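Long-range contact in aeromonas extracellular serine protease (Aeromonas sobria, PDB 3WQB), which cleaves peptide bonds following two basic residues, one of them lysine, and is a probable virulence factor acting on host plasma proteins: residues A[491-504]-A[531-544]. The protein carries 1 engineered substitution. Numbering follows the deposited sequence.
Sequences IELVSPAGTRSILL and MRMLSNKFYGESAQ
The carboxylate of E541 meets the hairpin of 491-504 at its turn and accepts from two hydroxyls. OG of S495 donates to E541 OE1 (2.8 Å) on the syn side of that oxygen. OG1 of T499 gives a short bond of 2.5 Å to E541 OE2, also syn and only 16° out of the carboxylate plane. S495 and T499 themselves are joined by the backbone bond from S495 N to T499 O, so one acid grips both arms of the hairpin where they enter and leave the type I turn 495-498. A water bound by A497 N, E541 OE1 and S542 O adds a further link.

Beside this clasp, the F538 ring turns its edge to two carbonyl oxygens of the hairpin, with T499 O 3.4 Å from F538 CE1 and L493 O 3.6 Å from F538 CZ, while CB of S495 and CB of S501 approach obliquely. K537 runs past T499 CG2, its chain bent at chi2 (66°) and chi4 (-67°), which returns K537 NZ to R500 O (2.8 Å), nearly along the C=O axis; the same ammonium also forms a salt bridge with E400. Next, S501 OG and S535 OG are hydrogen-bonded at 2.7 Å, and S535 OG also accepts from K537 N in an ST turn, tying this pair to the start of the loop. Farther on the contact becomes apolar: SD of M533 lies 3.8 Å from CB of L503 and also touches L504, at a classic beta bulge in which the backbone N of both leucines bonds to I491 O.

Within the P-domain, M531, M533 and S535 of strand 527-535, which pairs with 471-482, pack sheet on sheet against the hairpin, whose strand 489-494 is flanked by 500-502 and 545-553; the loop after S535 lies against the hairpin's turn end. V475 of strand 471-482 touches both L493 and F538.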
ATOM      1  N   ILE A 491      -0.612   0.653 -20.165  1.00 10.66           N
ATOM      2  CA  ILE A 491       0.392   1.719 -20.082  1.00 11.21           C
ATOM      3  C   ILE A 491       1.729   1.116 -19.671  1.00 10.97           C
ATOM      4  O   ILE A 491       1.832   0.460 -18.630  1.00 10.83           O
ATOM      5  CB  ILE A 491      -0.053   2.822 -19.094  1.00 11.11           C
ATOM      6  CG1 ILE A 491      -1.436   3.359 -19.483  1.00 13.05           C
ATOM      7  CG2 ILE A 491       0.997   3.943 -18.991  1.00 12.27           C
ATOM      8  CD1 ILE A 491      -1.975   4.459 -18.556  1.00 14.05           C
ATOM      9  N   GLU A 492       2.744   1.340 -20.499  1.00 11.13           N
ATOM     10  CA  GLU A 492       4.060   0.728 -20.331  1.00 11.70           C
ATOM     11  C   GLU A 492       5.158   1.773 -20.497  1.00 10.89           C
ATOM     12  O   GLU A 492       5.001   2.737 -21.238  1.00 12.09           O
ATOM     13  CB  GLU A 492       4.215  -0.388 -21.366  1.00 12.50           C
ATOM     14  CG  GLU A 492       5.313  -1.415 -21.116  1.00 14.58           C
ATOM     15  CD  GLU A 492       5.124  -2.713 -21.919  1.00 16.17           C
ATOM     16  OE1 GLU A 492       6.018  -3.587 -21.833  1.00 18.81           O
ATOM     17  OE2 GLU A 492       4.091  -2.884 -22.619  1.00 17.28           O
ATOM     18  N   LEU A 493       6.267   1.566 -19.801  1.00 10.69           N
ATOM     19  CA  LEU A 493       7.413   2.468 -19.853  1.00 10.66           C
ATOM     20  C   LEU A 493       8.662   1.698 -20.263  1.00 10.53           C
ATOM     21  O   LEU A 493       8.885   0.573 -19.796  1.00 10.57           O
ATOM     22  CB  LEU A 493       7.627   3.132 -18.498  1.00 10.85           C
ATOM     23  CG  LEU A 493       8.694   4.229 -18.393  1.00 10.54           C
ATOM     24  CD1 LEU A 493       8.317   5.444 -19.229  1.00 12.07           C
ATOM     25  CD2 LEU A 493       8.928   4.630 -16.941  1.00 12.61           C
ATOM     26  N   VAL A 494       9.469   2.303 -21.141  1.00 10.68           N
ATOM     27  CA  VAL A 494      10.688   1.680 -21.657  1.00 11.32           C
ATOM     28  C   VAL A 494      11.899   2.554 -21.308  1.00 11.10           C
ATOM     29  O   VAL A 494      11.891   3.765 -21.550  1.00 12.36           O
ATOM     30  CB  VAL A 494      10.614   1.471 -23.198  1.00 11.45           C
ATOM     31  CG1 VAL A 494      11.785   0.628 -23.697  1.00 12.18           C
ATOM     32  CG2 VAL A 494       9.284   0.824 -23.635  1.00 13.05           C
ATOM     33  N   SER A 495      12.928   1.948 -20.725  1.00 11.24           N
ATOM     34  CA  SER A 495      14.135   2.678 -20.330  1.00 11.44           C
ATOM     35  C   SER A 495      15.137   2.774 -21.486  1.00 11.58           C
ATOM     36  O   SER A 495      14.985   2.085 -22.496  1.00 12.27           O
ATOM     37  CB  SER A 495      14.788   1.984 -19.129  1.00 11.71           C
ATOM     38  OG  SER A 495      15.435   0.782 -19.521  1.00 11.81           O
ATOM     39  N   PRO A 496      16.181   3.604 -21.330  1.00 12.09           N
ATOM     40  CA  PRO A 496      17.228   3.687 -22.357  1.00 12.04           C
ATOM     41  C   PRO A 496      17.858   2.331 -22.700  1.00 12.49           C
ATOM     42  O   PRO A 496      18.263   2.117 -23.847  1.00 13.92           O
ATOM     43  CB  PRO A 496      18.261   4.640 -21.730  1.00 12.30           C
ATOM     44  CG  PRO A 496      17.442   5.515 -20.838  1.00 12.14           C
ATOM     45  CD  PRO A 496      16.362   4.616 -20.274  1.00 11.70           C
ATOM     46  N   ALA A 497      17.914   1.416 -21.733  1.00 12.81           N
ATOM     47  CA  ALA A 497      18.449   0.068 -21.960  1.00 13.26           C
ATOM     48  C   ALA A 497      17.496  -0.847 -22.739  1.00 13.77           C
ATOM     49  O   ALA A 497      17.881  -1.945 -23.142  1.00 15.18           O
ATOM     50  CB  ALA A 497      18.797  -0.570 -20.631  1.00 13.67           C
ATOM     51  N   GLY A 498      16.258  -0.399 -22.924  1.00 13.33           N
ATOM     52  CA  GLY A 498      15.247  -1.174 -23.620  1.00 12.49           C
ATOM     53  C   GLY A 498      14.406  -1.996 -22.658  1.00 12.41           C
ATOM     54  O   GLY A 498      13.522  -2.735 -23.080  1.00 12.97           O
ATOM     55  N   THR A 499      14.692  -1.889 -21.365  1.00 11.86           N
ATOM     56  CA  THR A 499      13.896  -2.580 -20.339  1.00 12.01           C
ATOM     57  C   THR A 499      12.463  -2.048 -20.309  1.00 11.78           C
ATOM     58  O   THR A 499      12.239  -0.846 -20.428  1.00 11.98           O
ATOM     59  CB  THR A 499      14.540  -2.378 -18.963  1.00 12.06           C
ATOM     60  OG1 THR A 499      15.927  -2.713 -19.050  1.00 13.11           O
ATOM     61  CG2 THR A 499      13.874  -3.236 -17.884  1.00 11.85           C
ATOM     62  N   ARG A 500      11.495  -2.942 -20.153  1.00 11.86           N
ATOM     63  CA  ARG A 500      10.093  -2.531 -20.169  1.00 11.74           C
ATOM     64  C   ARG A 500       9.425  -2.776 -18.826  1.00 11.03           C
ATOM     65  O   ARG A 500       9.776  -3.736 -18.114  1.00 12.52           O
ATOM     66  CB  ARG A 500       9.336  -3.311 -21.244  1.00 11.72           C
ATOM     67  CG  ARG A 500       9.882  -3.103 -22.649  1.00 14.32           C
ATOM     68  CD  ARG A 500       9.203  -4.051 -23.622  1.00 16.34           C
ATOM     69  NE  ARG A 500       7.811  -3.681 -23.863  1.00 20.44           N
ATOM     70  CZ  ARG A 500       7.416  -2.783 -24.762  1.00 21.94           C
ATOM     71  NH1 ARG A 500       8.297  -2.168 -25.542  1.00 23.94           N
ATOM     72  NH2 ARG A 500       6.130  -2.522 -24.900  1.00 23.79           N
ATOM     73  N   SER A 501       8.450  -1.929 -18.488  1.00 10.64           N
ATOM     74  CA  SER A 501       7.686  -2.094 -17.252  1.00 11.13           C
ATOM     75  C   SER A 501       6.247  -1.680 -17.494  1.00 10.52           C
ATOM     76  O   SER A 501       5.988  -0.538 -17.908  1.00 10.90           O
ATOM     77  CB  SER A 501       8.282  -1.213 -16.159  1.00 10.40           C
ATOM     78  OG  SER A 501       7.565  -1.337 -14.939  1.00 11.02           O
ATOM     79  N   ILE A 502       5.310  -2.596 -17.251  1.00 10.36           N
ATOM     80  CA  ILE A 502       3.897  -2.272 -17.369  1.00 10.31           C
ATOM     81  C   ILE A 502       3.463  -1.498 -16.121  1.00 10.13           C
ATOM     82  O   ILE A 502       3.442  -2.035 -15.013  1.00 10.13           O
ATOM     83  CB  ILE A 502       3.046  -3.535 -17.607  1.00 10.83           C
ATOM     84  CG1 ILE A 502       3.393  -4.126 -18.981  1.00 11.69           C
ATOM     85  CG2 ILE A 502       1.556  -3.224 -17.473  1.00 11.39           C
ATOM     86  CD1 ILE A 502       2.893  -5.543 -19.216  1.00 13.31           C
ATOM     87  N   LEU A 503       3.157  -0.220 -16.315  1.00 10.03           N
ATOM     88  CA  LEU A 503       2.769   0.679 -15.216  1.00 10.05           C
ATOM     89  C   LEU A 503       1.311   0.495 -14.842  1.00 10.29           C
ATOM     90  O   LEU A 503       0.947   0.553 -13.667  1.00 10.92           O
ATOM     91  CB  LEU A 503       2.989   2.141 -15.599  1.00 10.27           C
ATOM     92  CG  LEU A 503       4.395   2.534 -16.029  1.00 10.97           C
ATOM     93  CD1 LEU A 503       4.411   4.006 -16.377  1.00 12.16           C
ATOM     94  CD2 LEU A 503       5.406   2.222 -14.937  1.00 14.88           C
ATOM     95  N   LEU A 504       0.479   0.264 -15.843  1.00 10.15           N
ATOM     96  CA  LEU A 504      -0.922  -0.025 -15.610  1.00 10.37           C
ATOM     97  C   LEU A 504      -1.367  -1.130 -16.552  1.00 10.34           C
ATOM     98  O   LEU A 504      -1.334  -0.986 -17.772  1.00 10.81           O
ATOM     99  CB  LEU A 504      -1.789   1.230 -15.766  1.00 10.70           C
ATOM    100  CG  LEU A 504      -3.281   1.086 -15.419  1.00 11.73           C
ATOM    101  CD1 LEU A 504      -3.486   0.617 -13.965  1.00 14.78           C
ATOM    102  CD2 LEU A 504      -4.026   2.391 -15.700  1.00 13.79           C
ATOM    103  N   MET A 531      -2.502  11.277 -13.345  1.00 12.81           N
ATOM    104  CA  MET A 531      -2.519  10.032 -12.593  1.00 12.58           C
ATOM    105  C   MET A 531      -1.086   9.546 -12.432  1.00 11.83           C
ATOM    106  O   MET A 531      -0.363   9.411 -13.413  1.00 11.63           O
ATOM    107  CB  MET A 531      -3.359   8.959 -13.271  1.00 13.13           C
ATOM    108  CG  MET A 531      -3.439   7.721 -12.398  1.00 14.96           C
ATOM    109  SD  MET A 531      -4.298   6.349 -13.130  1.00 21.92           S
ATOM    110  CE  MET A 531      -3.391   4.986 -12.417  1.00 19.78           C
ATOM    111  N   ARG A 532      -0.686   9.290 -11.190  1.00 11.67           N
ATOM    112  CA  ARG A 532       0.696   8.926 -10.900  1.00 11.71           C
ATOM    113  C   ARG A 532       0.874   7.415 -10.803  1.00 11.39           C
ATOM    114  O   ARG A 532       0.010   6.697 -10.263  1.00 11.56           O
ATOM    115  CB  ARG A 532       1.197   9.611  -9.623  1.00 11.74           C
ATOM    116  CG  ARG A 532       2.712   9.547  -9.454  1.00 11.76           C
ATOM    117  CD  ARG A 532       3.183  10.286  -8.226  1.00 11.96           C
ATOM    118  NE  ARG A 532       2.532   9.751  -7.034  1.00 11.81           N
ATOM    119  CZ  ARG A 532       2.520  10.344  -5.847  1.00 12.77           C
ATOM    120  NH1 ARG A 532       3.126  11.513  -5.680  1.00 15.23           N
ATOM    121  NH2 ARG A 532       1.890   9.766  -4.830  1.00 14.32           N
ATOM    122  N   MET A 533       1.993   6.942 -11.358  1.00 10.51           N
ATOM    123  CA  MET A 533       2.383   5.540 -11.263  1.00 10.92           C
ATOM    124  C   MET A 533       3.875   5.470 -10.960  1.00 10.24           C
ATOM    125  O   MET A 533       4.632   6.385 -11.308  1.00 10.95           O
ATOM    126  CB  MET A 533       2.075   4.804 -12.566  1.00 11.75           C
ATOM    127  CG  MET A 533       0.593   4.725 -12.885  1.00 14.47           C
ATOM    128  SD  MET A 533       0.225   4.576 -14.649  1.00 16.47           S
ATOM    129  CE  MET A 533       0.512   6.253 -15.180  1.00 20.50           C
ATOM    130  N   LEU A 534       4.297   4.398 -10.294  1.00  9.24           N
ATOM    131  CA  LEU A 534       5.712   4.193 -10.002  1.00  9.39           C
ATOM    132  C   LEU A 534       6.152   2.823 -10.510  1.00  9.07           C
ATOM    133  O   LEU A 534       5.370   1.870 -10.499  1.00  9.04           O
ATOM    134  CB  LEU A 534       5.968   4.340  -8.497  1.00  9.46           C
ATOM    135  CG  LEU A 534       7.417   4.126  -8.041  1.00  9.26           C
ATOM    136  CD1 LEU A 534       7.784   5.082  -6.934  1.00 11.32           C
ATOM    137  CD2 LEU A 534       7.692   2.683  -7.602  1.00  9.81           C
ATOM    138  N   SER A 535       7.396   2.733 -10.971  1.00  8.62           N
ATOM    139  CA  SER A 535       7.990   1.437 -11.265  1.00  9.15           C
ATOM    140  C   SER A 535       9.315   1.243 -10.551  1.00  9.22           C
ATOM    141  O   SER A 535      10.166   2.147 -10.513  1.00  9.38           O
ATOM    142  CB  SER A 535       8.196   1.236 -12.760  1.00  9.38           C
ATOM    143  OG  SER A 535       8.870   0.014 -12.982  1.00 10.01           O
ATOM    144  N   ASN A 536       9.487   0.037 -10.013  1.00  9.21           N
ATOM    145  CA  ASN A 536      10.738  -0.405  -9.414  1.00  9.29           C
ATOM    146  C   ASN A 536      11.603  -1.225 -10.373  1.00  9.40           C
ATOM    147  O   ASN A 536      12.728  -1.617 -10.030  1.00  9.70           O
ATOM    148  CB  ASN A 536      10.445  -1.224  -8.160  1.00  9.37           C
ATOM    149  CG  ASN A 536       9.881  -0.384  -7.039  1.00  8.92           C
ATOM    150  OD1 ASN A 536      10.407   0.693  -6.745  1.00 10.33           O
ATOM    151  ND2 ASN A 536       8.825  -0.879  -6.384  1.00  9.96           N
ATOM    152  N   LYS A 537      11.066  -1.515 -11.561  1.00  9.34           N
ATOM    153  CA  LYS A 537      11.712  -2.432 -12.502  1.00  9.68           C
ATOM    154  C   LYS A 537      13.121  -2.036 -12.929  1.00  9.75           C
ATOM    155  O   LYS A 537      13.919  -2.901 -13.311  1.00  9.63           O
ATOM    156  CB  LYS A 537      10.811  -2.607 -13.726  1.00  9.87           C
ATOM    157  CG  LYS A 537      11.403  -3.393 -14.881  1.00  9.97           C
ATOM    158  CD  LYS A 537      11.635  -4.861 -14.521  1.00 10.12           C
ATOM    159  CE  LYS A 537      12.200  -5.638 -15.702  1.00 11.50           C
ATOM    160  NZ  LYS A 537      11.232  -5.760 -16.827  1.00 13.67           N
ATOM    161  N   PHE A 538      13.417  -0.741 -12.868  1.00  9.88           N
ATOM    162  CA  PHE A 538      14.646  -0.204 -13.450  1.00 10.28           C
ATOM    163  C   PHE A 538      15.774  -0.026 -12.435  1.00 10.31           C
ATOM    164  O   PHE A 538      16.802   0.575 -12.731  1.00 10.62           O
ATOM    165  CB  PHE A 538      14.340   1.109 -14.176  1.00 10.38           C
ATOM    166  CG  PHE A 538      13.188   1.003 -15.122  1.00  9.99           C
ATOM    167  CD1 PHE A 538      13.333   0.359 -16.341  1.00 10.98           C
ATOM    168  CD2 PHE A 538      11.945   1.546 -14.793  1.00 10.28           C
ATOM    169  CE1 PHE A 538      12.259   0.250 -17.220  1.00 11.03           C
ATOM    170  CE2 PHE A 538      10.860   1.441 -15.671  1.00 11.60           C
ATOM    171  CZ  PHE A 538      11.027   0.797 -16.886  1.00 11.44           C
ATOM    172  N   TYR A 539      15.583  -0.572 -11.238  1.00  9.66           N
ATOM    173  CA  TYR A 539      16.539  -0.418 -10.153  1.00 10.39           C
ATOM    174  C   TYR A 539      17.947  -0.809 -10.577  1.00 10.79           C
ATOM    175  O   TYR A 539      18.198  -1.949 -10.983  1.00 11.47           O
ATOM    176  CB  TYR A 539      16.089  -1.276  -8.969  1.00 10.59           C
ATOM    177  CG  TYR A 539      16.805  -0.982  -7.675  1.00 10.48           C
ATOM    178  CD1 TYR A 539      16.259  -0.096  -6.751  1.00 11.74           C
ATOM    179  CD2 TYR A 539      18.035  -1.583  -7.373  1.00 12.36           C
ATOM    180  CE1 TYR A 539      16.912   0.180  -5.557  1.00 12.10           C
ATOM    181  CE2 TYR A 539      18.697  -1.309  -6.173  1.00 12.24           C
ATOM    182  CZ  TYR A 539      18.124  -0.434  -5.270  1.00 11.51           C
ATOM    183  OH  TYR A 539      18.761  -0.151  -4.085  1.00 13.86           O
ATOM    184  N   GLY A 540      18.871   0.145 -10.452  1.00 11.17           N
ATOM    185  CA  GLY A 540      20.271  -0.104 -10.754  1.00 11.46           C
ATOM    186  C   GLY A 540      20.714   0.310 -12.147  1.00 11.96           C
ATOM    187  O   GLY A 540      21.908   0.399 -12.411  1.00 12.88           O
ATOM    188  N   GLU A 541      19.762   0.523 -13.052  1.00 11.48           N
ATOM    189  CA  GLU A 541      20.079   0.928 -14.430  1.00 11.80           C
ATOM    190  C   GLU A 541      20.561   2.378 -14.506  1.00 12.08           C
ATOM    191  O   GLU A 541      20.295   3.177 -13.611  1.00 12.01           O
ATOM    192  CB  GLU A 541      18.846   0.768 -15.332  1.00 11.63           C
ATOM    193  CG  GLU A 541      18.447  -0.677 -15.580  1.00 12.66           C
ATOM    194  CD  GLU A 541      17.433  -0.857 -16.690  1.00 12.41           C
ATOM    195  OE1 GLU A 541      17.025   0.133 -17.342  1.00 12.46           O
ATOM    196  OE2 GLU A 541      17.030  -2.017 -16.906  1.00 13.07           O
ATOM    197  N   SER A 542      21.252   2.715 -15.595  1.00 13.10           N
ATOM    198  CA  SER A 542      21.598   4.095 -15.888  1.00 13.95           C
ATOM    199  C   SER A 542      20.371   4.825 -16.431  1.00 13.29           C
ATOM    200  O   SER A 542      19.651   4.299 -17.288  1.00 13.92           O
ATOM    201  CB  SER A 542      22.738   4.163 -16.899  1.00 14.67           C
ATOM    202  OG  SER A 542      22.942   5.503 -17.327  1.00 17.65           O
ATOM    203  N   ALA A 543      20.137   6.033 -15.935  1.00 13.31           N
ATOM    204  CA  ALA A 543      18.999   6.847 -16.357  1.00 13.44           C
ATOM    205  C   ALA A 543      19.208   7.560 -17.689  1.00 13.55           C
ATOM    206  O   ALA A 543      18.247   7.996 -18.312  1.00 13.54           O
ATOM    207  CB  ALA A 543      18.660   7.872 -15.280  1.00 13.21           C
ATOM    208  N   GLN A 544      20.461   7.680 -18.124  1.00 13.99           N
ATOM    209  CA  GLN A 544      20.796   8.547 -19.252  1.00 14.52           C
ATOM    210  C   GLN A 544      20.323   7.976 -20.575  1.00 14.21           C
ATOM    211  O   GLN A 544      20.632   6.838 -20.919  1.00 14.83           O
ATOM    212  CB  GLN A 544      22.298   8.795 -19.281  1.00 15.20           C
ATOM    213  CG  GLN A 544      22.747   9.854 -20.265  1.00 17.76           C
ATOM    214  CD  GLN A 544      24.238  10.086 -20.172  1.00 20.84           C
ATOM    215  OE1 GLN A 544      25.031   9.221 -20.536  1.00 23.80           O
ATOM    216  NE2 GLN A 544      24.625  11.243 -19.653  1.00 22.91           N
TER
HETATM  217  O   HOH W   1      18.342   2.229 -18.689  1.00 14.72           O